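Glycosyl hydrolase family 10 (Bacteroides intestinalis DSM 17393, PDB 4QPW) binds xylo-oligosaccharides, and so probably xylan, through this carbohydrate-binding module, a non-catalytic part of a larger enzyme that probably hydrolyses xylan. Local coordinates at residues Val46-His52 and Gln124-Val129. Residues are numbered along the deposited sequence; the frame is centred on the assembly and turned at random.
With XYP (beta-D-xylopyranose), chain B.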
loop_
_atom_site.group_PDB
_atom_site.type_symbol
_atom_site.label_atom_id
_atom_site.label_comp_id
_atom_site.label_asym_id
_atom_site.label_seq_id
_atom_site.Cartn_x
_atom_site.Cartn_y
_atom_site.Cartn_z
ATOM N N VAL A 46 -9.815 -14.712 7.272
ATOM C CA VAL A 46 -8.883 -15.734 7.786
ATOM C C VAL A 46 -7.472 -15.212 7.627
ATOM O O VAL A 46 -7.047 -14.873 6.465
ATOM C CB VAL A 46 -9.032 -17.128 7.065
ATOM C CG1 VAL A 46 -8.025 -18.097 7.616
ATOM C CG2 VAL A 46 -10.447 -17.646 7.185
ATOM N N ALA A 47 -6.667 -15.170 8.652
ATOM C CA ALA A 47 -5.258 -14.764 8.518
ATOM C C ALA A 47 -4.512 -15.730 7.698
ATOM O O ALA A 47 -4.692 -17.022 7.862
ATOM C CB ALA A 47 -4.622 -14.654 9.888
ATOM N N ALA A 48 -3.639 -15.330 6.822
ATOM C CA ALA A 48 -2.754 -16.213 6.135
ATOM C C ALA A 48 -1.645 -16.667 7.099
ATOM O O ALA A 48 -1.382 -16.019 8.103
ATOM C CB ALA A 48 -2.115 -15.485 4.921
ATOM N N SER A 49 -0.884 -17.671 6.697
ATOM C CA SER A 49 0.247 -18.138 7.543
ATOM C C SER A 49 1.439 -17.279 7.446
ATOM O O SER A 49 2.361 -17.359 8.306
ATOM C CB SER A 49 0.590 -19.629 7.151
ATOM O OG SER A 49 0.904 -19.716 5.832
ATOM N N GLN A 50 1.578 -16.487 6.358
ATOM C CA GLN A 50 2.678 -15.549 6.174
ATOM C C GLN A 50 2.100 -14.188 5.755
ATOM O O GLN A 50 1.186 -14.114 4.941
ATOM C CB GLN A 50 3.694 -16.026 5.134
ATOM C CG GLN A 50 4.169 -17.498 5.346
ATOM C CD GLN A 50 5.588 -17.777 4.890
ATOM O OE1 GLN A 50 6.500 -16.929 5.007
ATOM N NE2 GLN A 50 5.784 -18.975 4.294
ATOM N N ASN A 51 2.776 -13.133 6.159
ATOM C CA ASN A 51 2.280 -11.788 5.752
ATOM C C ASN A 51 2.360 -11.597 4.254
ATOM O O ASN A 51 1.443 -10.907 3.727
ATOM C CB ASN A 51 2.986 -10.735 6.559
ATOM C CG ASN A 51 2.152 -9.442 6.693
ATOM O OD1 ASN A 51 1.027 -9.355 7.161
ATOM N ND2 ASN A 51 2.777 -8.373 6.162
ATOM N N HIS A 52 3.314 -12.104 3.539
ATOM C CA HIS A 52 3.360 -11.863 2.108
ATOM C C HIS A 52 2.362 -12.668 1.340
ATOM O O HIS A 52 2.279 -12.443 0.127
ATOM C CB HIS A 52 4.754 -12.087 1.549
ATOM C CG HIS A 52 5.205 -13.535 1.433
ATOM N ND1 HIS A 52 5.117 -14.311 0.298
ATOM C CD2 HIS A 52 5.725 -14.305 2.391
ATOM C CE1 HIS A 52 5.591 -15.549 0.579
ATOM N NE2 HIS A 52 5.987 -15.533 1.825
ATOM N N GLN A 124 1.833 -5.434 1.950
ATOM C CA GLN A 124 1.577 -6.786 2.446
ATOM C C GLN A 124 0.823 -6.768 3.758
ATOM O O GLN A 124 1.196 -5.974 4.681
ATOM C CB GLN A 124 2.889 -7.554 2.601
ATOM C CG GLN A 124 3.704 -7.576 1.328
ATOM C CD GLN A 124 4.953 -8.471 1.308
ATOM O OE1 GLN A 124 5.441 -8.825 2.373
ATOM N NE2 GLN A 124 5.385 -8.919 0.199
ATOM N N SER A 125 -0.212 -7.612 3.876
ATOM C CA SER A 125 -1.077 -7.609 5.044
ATOM C C SER A 125 -1.667 -9.010 5.333
ATOM O O SER A 125 -2.715 -9.049 5.913
ATOM C CB SER A 125 -2.116 -6.539 4.874
ATOM O OG SER A 125 -2.907 -6.744 3.726
ATOM N N GLY A 126 -0.966 -10.050 4.933
ATOM C CA GLY A 126 -1.553 -11.401 5.120
ATOM C C GLY A 126 -1.925 -11.760 6.558
ATOM O O GLY A 126 -2.855 -12.601 6.730
ATOM N N LEU A 127 -1.256 -11.204 7.536
ATOM C CA LEU A 127 -1.592 -11.569 8.926
ATOM C C LEU A 127 -2.747 -10.846 9.456
ATOM O O LEU A 127 -3.247 -11.120 10.598
ATOM C CB LEU A 127 -0.380 -11.299 9.820
ATOM C CG LEU A 127 0.851 -12.058 9.447
ATOM C CD1 LEU A 127 2.102 -11.669 10.301
ATOM C CD2 LEU A 127 0.643 -13.572 9.531
ATOM N N PHE A 128 -3.306 -9.794 8.787
ATOM C CA PHE A 128 -4.404 -9.008 9.263
ATOM C C PHE A 128 -5.712 -9.551 8.910
ATOM O O PHE A 128 -5.965 -9.848 7.721
ATOM C CB PHE A 128 -4.294 -7.524 8.759
ATOM C CG PHE A 128 -5.390 -6.648 9.275
ATOM C CD1 PHE A 128 -5.377 -6.180 10.590
ATOM C CD2 PHE A 128 -6.473 -6.333 8.549
ATOM C CE1 PHE A 128 -6.406 -5.374 11.055
ATOM C CE2 PHE A 128 -7.449 -5.500 8.999
ATOM C CZ PHE A 128 -7.489 -5.063 10.269
ATOM N N VAL A 129 -6.621 -9.707 9.887
ATOM C CA VAL A 129 -7.970 -10.090 9.736
ATOM C C VAL A 129 -8.929 -8.946 9.833
ATOM O O VAL A 129 -8.988 -8.323 10.901
ATOM C CB VAL A 129 -8.400 -11.252 10.712
ATOM C CG1 VAL A 129 -9.814 -11.649 10.455
ATOM C CG2 VAL A 129 -7.446 -12.381 10.568
HETATM C C1 XYP B . 7.626 -12.622 -2.926
HETATM C C2 XYP B . 7.229 -11.676 -1.828
HETATM C C3 XYP B . 8.301 -11.582 -0.753
HETATM C C4 XYP B . 8.626 -13.018 -0.265
HETATM C C5 XYP B . 8.897 -13.885 -1.437
HETATM O O2 XYP B . 7.034 -10.365 -2.360
HETATM O O3 XYP B . 7.815 -10.743 0.335
HETATM O O4 XYP B . 9.741 -12.902 0.629
HETATM O O5 XYP B . 7.796 -13.961 -2.320
HETATM O O HOH W 1 5.334 -8.435 5.106
#
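N51 reaches from loop 46-52 into the type I turn S125-F128, joining two connections between the antiparallel sheets of this beta-sandwich carbohydrate-binding module, beside the glycan pocket. Its carboxamide serves both the turn and a water. With CG anti to the backbone N (chi1 -154°), OD1 accepts the amide of L127 at 3.0 Å in a nearly straight bond (172° at the hydrogen), while ND2 gives a weak bond to the backbone O of Q124. Two backbone bonds complete the polar seam: G126 N donates to N51 O (2.8 Å), on a lone pair in the carbonyl plane, and A48 N donates to G126 O. G126 is thus gripped at both its N and its O. The side of it where a CB would point faces the carbonyl oxygens of Q50 and N51, and the loops close to 3.9 Å between the CA atoms of N51 and G126.

Side-chain carbon contacts flank this seam. L127 lays CG against N51 CB and brings its CD2 methyl to 3.5 Å from the carbonyl oxygen of A48; farther along, V129 CG2 meets A47 CB at 3.7 Å.

On the pocket side, CB of H52 touches the carboxamide of Q124, and the xylose lies over one face of the H52 ring, its C4 above the ring centre. The water accepts from N51 ND2 and donates to Q124 OE1, tying the turn-holding asparagine to a pocket residue. The other end of that carboxamide, Q124 NE2, points almost straight at xylose O3, 3.0 Å away.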